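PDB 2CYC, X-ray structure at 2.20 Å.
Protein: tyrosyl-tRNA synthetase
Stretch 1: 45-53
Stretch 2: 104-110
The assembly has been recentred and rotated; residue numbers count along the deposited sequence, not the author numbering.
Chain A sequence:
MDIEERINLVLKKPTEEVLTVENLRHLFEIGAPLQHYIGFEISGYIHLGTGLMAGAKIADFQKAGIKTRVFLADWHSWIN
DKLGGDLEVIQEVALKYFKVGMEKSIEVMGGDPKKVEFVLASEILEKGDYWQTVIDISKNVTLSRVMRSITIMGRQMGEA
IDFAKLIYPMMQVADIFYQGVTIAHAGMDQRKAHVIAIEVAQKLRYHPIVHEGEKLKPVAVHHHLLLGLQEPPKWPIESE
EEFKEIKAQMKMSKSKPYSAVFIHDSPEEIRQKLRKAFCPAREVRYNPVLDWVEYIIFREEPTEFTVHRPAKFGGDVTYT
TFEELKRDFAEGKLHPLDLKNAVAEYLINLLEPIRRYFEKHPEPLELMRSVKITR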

# COMPACT_ATOMS: atom_id res chain seq x y z
N TYR A 45 15.76 15.64 17.72
CA TYR A 45 16.12 17.05 17.70
C TYR A 45 16.51 17.46 16.29
O TYR A 45 17.06 16.68 15.52
N ILE A 46 16.21 18.71 15.95
CA ILE A 46 16.51 19.24 14.64
C ILE A 46 17.98 19.64 14.53
O ILE A 46 18.41 20.61 15.17
N HIS A 47 18.75 18.90 13.75
CA HIS A 47 20.17 19.22 13.57
C HIS A 47 20.29 20.28 12.48
O HIS A 47 19.31 20.55 11.79
N LEU A 48 21.47 20.88 12.32
CA LEU A 48 21.65 21.97 11.35
C LEU A 48 21.29 21.66 9.90
O LEU A 48 20.83 22.54 9.16
N GLY A 49 21.52 20.42 9.48
CA GLY A 49 21.18 20.06 8.11
C GLY A 49 19.68 20.20 7.88
O GLY A 49 19.24 20.79 6.89
N THR A 50 18.90 19.69 8.81
CA THR A 50 17.44 19.73 8.71
C THR A 50 16.89 21.15 8.78
O THR A 50 16.11 21.58 7.92
N GLY A 51 17.29 21.89 9.81
CA GLY A 51 16.79 23.24 9.96
C GLY A 51 17.40 24.29 9.04
O GLY A 51 16.66 24.96 8.30
N LEU A 52 18.72 24.42 9.07
CA LEU A 52 19.40 25.44 8.27
C LEU A 52 19.36 25.27 6.75
O LEU A 52 19.06 26.22 6.04
N MET A 53 19.66 24.08 6.25
CA MET A 53 19.65 23.88 4.81
C MET A 53 18.23 23.98 4.24
O MET A 53 18.01 24.65 3.24
N LYS A 104 11.65 28.69 13.58
CA LYS A 104 12.80 29.48 14.00
C LYS A 104 14.02 29.26 13.10
O LYS A 104 14.83 30.17 12.91
N SER A 105 14.15 28.07 12.53
CA SER A 105 15.27 27.79 11.64
C SER A 105 15.09 28.59 10.36
O SER A 105 16.03 29.18 9.85
N ILE A 106 13.86 28.61 9.84
CA ILE A 106 13.55 29.35 8.63
C ILE A 106 13.84 30.83 8.88
O ILE A 106 14.41 31.52 8.04
N GLU A 107 13.47 31.30 10.05
CA GLU A 107 13.67 32.68 10.42
C GLU A 107 15.14 33.10 10.45
O GLU A 107 15.50 34.12 9.87
N VAL A 108 16.01 32.32 11.10
CA VAL A 108 17.43 32.71 11.13
C VAL A 108 18.09 32.62 9.77
O VAL A 108 19.11 33.25 9.54
N MET A 109 17.52 31.83 8.86
CA MET A 109 18.09 31.72 7.52
C MET A 109 17.48 32.79 6.62
O MET A 109 17.64 32.76 5.40
N GLY A 110 16.77 33.74 7.23
CA GLY A 110 16.19 34.83 6.45
C GLY A 110 14.83 34.64 5.82
O GLY A 110 14.41 35.47 5.01

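The contact between these two stretches is small, about 239 Å² summed over both sides, and it obeys a simple rule: small residues where the backbones come close, larger apolar ones where the backbones stand farther apart. The helix of Leu48 to Met53 crosses the helix of Lys104 to Val108 at -56°, with the axes 8.3 Å apart at closest approach. The nearest pair of CA atoms belongs to Gly51 and Ser105, 5.1 Å apart. Gly51 has no side chain, and the space is already spoken for: an ideal CB on it would sit 2.5 Å from Ser105 OG, a clash. Ser105 points toward the first helix, and its CB packs against Gly51 O at 3.5 Å. With chi1 at -69° (m), its hydroxyl lies on the side of Ile46, where OG comes to 4.5 Å from Ile46 CG2. That hydroxyl is hydrogen-bonded elsewhere in the structure, so a polar group is buried here without needing a partner across the contact. No hydrogen bond links the two stretches.

Ile46, m at chi1 and t at chi2, also points toward the second stretch but only grazes it. With chi2 t, CD1 lies farther from the serine, 5.3 Å from Ser105 OG, and CG2 is the atom that borders it.

Leu52 has the most surface covered by the other stretch, 68 Å². Its CA-to-CB bond points sideways, so the rotamer has to bring the side chain into the contact: chi1 of -52° (m) and chi2 of -162° (t) swing CD2 toward the second helix. There CD2 meets Val108 CG2 at 4.1 Å and Met109 SD at 3.9 Å, making one methyl the meeting point of two apolar neighbours. Val108 points toward the first stretch and needs only a single m rotation, chi1 -59°, to present CG2.

Met109, the first residue to leave helical phi/psi after the second helix, also points toward the first stretch. Its three chi angles, -64°, -47° and -76°, are all m, folding the chain rather than extending it. Chi1 sets CG 3.5 Å from Leu52 O, chi2 brings SD to 3.9 Å from Leu52 CD2, and chi3 only places CE, so the same side chain covers both backbone and side chain of Leu52. Met53 contrasts with it: its CA-to-CB bond points away, and although its end comes nearer, it stays 4.9 Å off and makes no contact.

The start of the first helix is organised separately. His47, at the N-cap position with chi1 of 64° (p), turns its ring back over the first turn, where ND1 accepts a weak capping hydrogen bond from Gly49 N at 2.9 Å. The ring needs the bare glycine, since an ideal CB on Gly49 would lie 2.8 Å from His47 CE1. His47 remains out of reach of the second stretch, as do Lys104 and Glu107. For a designer, the lesson is economical: glycine against serine sets the close approach, and leucine, valine and methionine fill what lies beside it.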

# COMPACT_ATOMS: atom_id res chain seq x y z
CB TYR A 45 17.28 17.32 18.67
CG TYR A 45 16.91 17.08 20.11
CD1 TYR A 45 17.40 15.98 20.82
CD2 TYR A 45 16.04 17.96 20.78
CE1 TYR A 45 17.04 15.76 22.14
CE2 TYR A 45 15.67 17.74 22.11
CZ TYR A 45 16.18 16.64 22.78
OH TYR A 45 15.81 16.42 24.09
CB ILE A 46 15.62 20.48 14.34
CG1 ILE A 46 14.15 20.06 14.27
CG2 ILE A 46 16.08 21.15 13.04
CD1 ILE A 46 13.18 21.24 14.33
CB HIS A 47 20.99 17.96 13.25
CG HIS A 47 20.63 17.31 11.95
ND1 HIS A 47 20.98 17.83 10.73
CD2 HIS A 47 19.98 16.14 11.69
CE1 HIS A 47 20.57 17.03 9.76
NE2 HIS A 47 19.96 15.99 10.32
CB LEU A 48 23.09 22.51 11.41
CG LEU A 48 23.59 22.91 12.79
CD1 LEU A 48 24.93 23.65 12.67
CD2 LEU A 48 22.55 23.80 13.46
CB THR A 50 16.81 18.90 9.84
OG1 THR A 50 17.43 17.61 9.85
CG2 THR A 50 15.32 18.72 9.63
CB LEU A 52 20.86 25.58 8.73
CG LEU A 52 21.02 25.80 10.24
CD1 LEU A 52 22.40 26.37 10.51
CD2 LEU A 52 19.94 26.76 10.76
CB MET A 53 20.30 22.54 4.47
CG MET A 53 21.74 22.44 4.98
SD MET A 53 22.89 23.62 4.18
CE MET A 53 22.87 24.97 5.34
CB LYS A 104 13.16 29.19 15.45
CG LYS A 104 12.01 29.45 16.43
CD LYS A 104 11.46 30.88 16.34
CE LYS A 104 10.13 31.00 17.10
NZ LYS A 104 9.51 32.36 17.03
CB SER A 105 15.35 26.30 11.31
OG SER A 105 15.73 25.55 12.45
CB ILE A 106 12.06 29.17 8.26
CG1 ILE A 106 11.81 27.72 7.81
CG2 ILE A 106 11.66 30.16 7.17
CD1 ILE A 106 10.36 27.34 7.76
CB GLU A 107 13.02 32.94 11.76
CG GLU A 107 13.13 34.34 12.27
CD GLU A 107 12.41 34.50 13.58
OE1 GLU A 107 11.16 34.51 13.57
OE2 GLU A 107 13.09 34.59 14.62
CB VAL A 108 18.27 31.87 12.12
CG1 VAL A 108 17.71 32.00 13.53
CG2 VAL A 108 18.32 30.43 11.66
CB MET A 109 17.86 30.32 6.93
CG MET A 109 18.56 29.22 7.71
SD MET A 109 20.30 29.65 8.10
CE MET A 109 21.07 29.38 6.49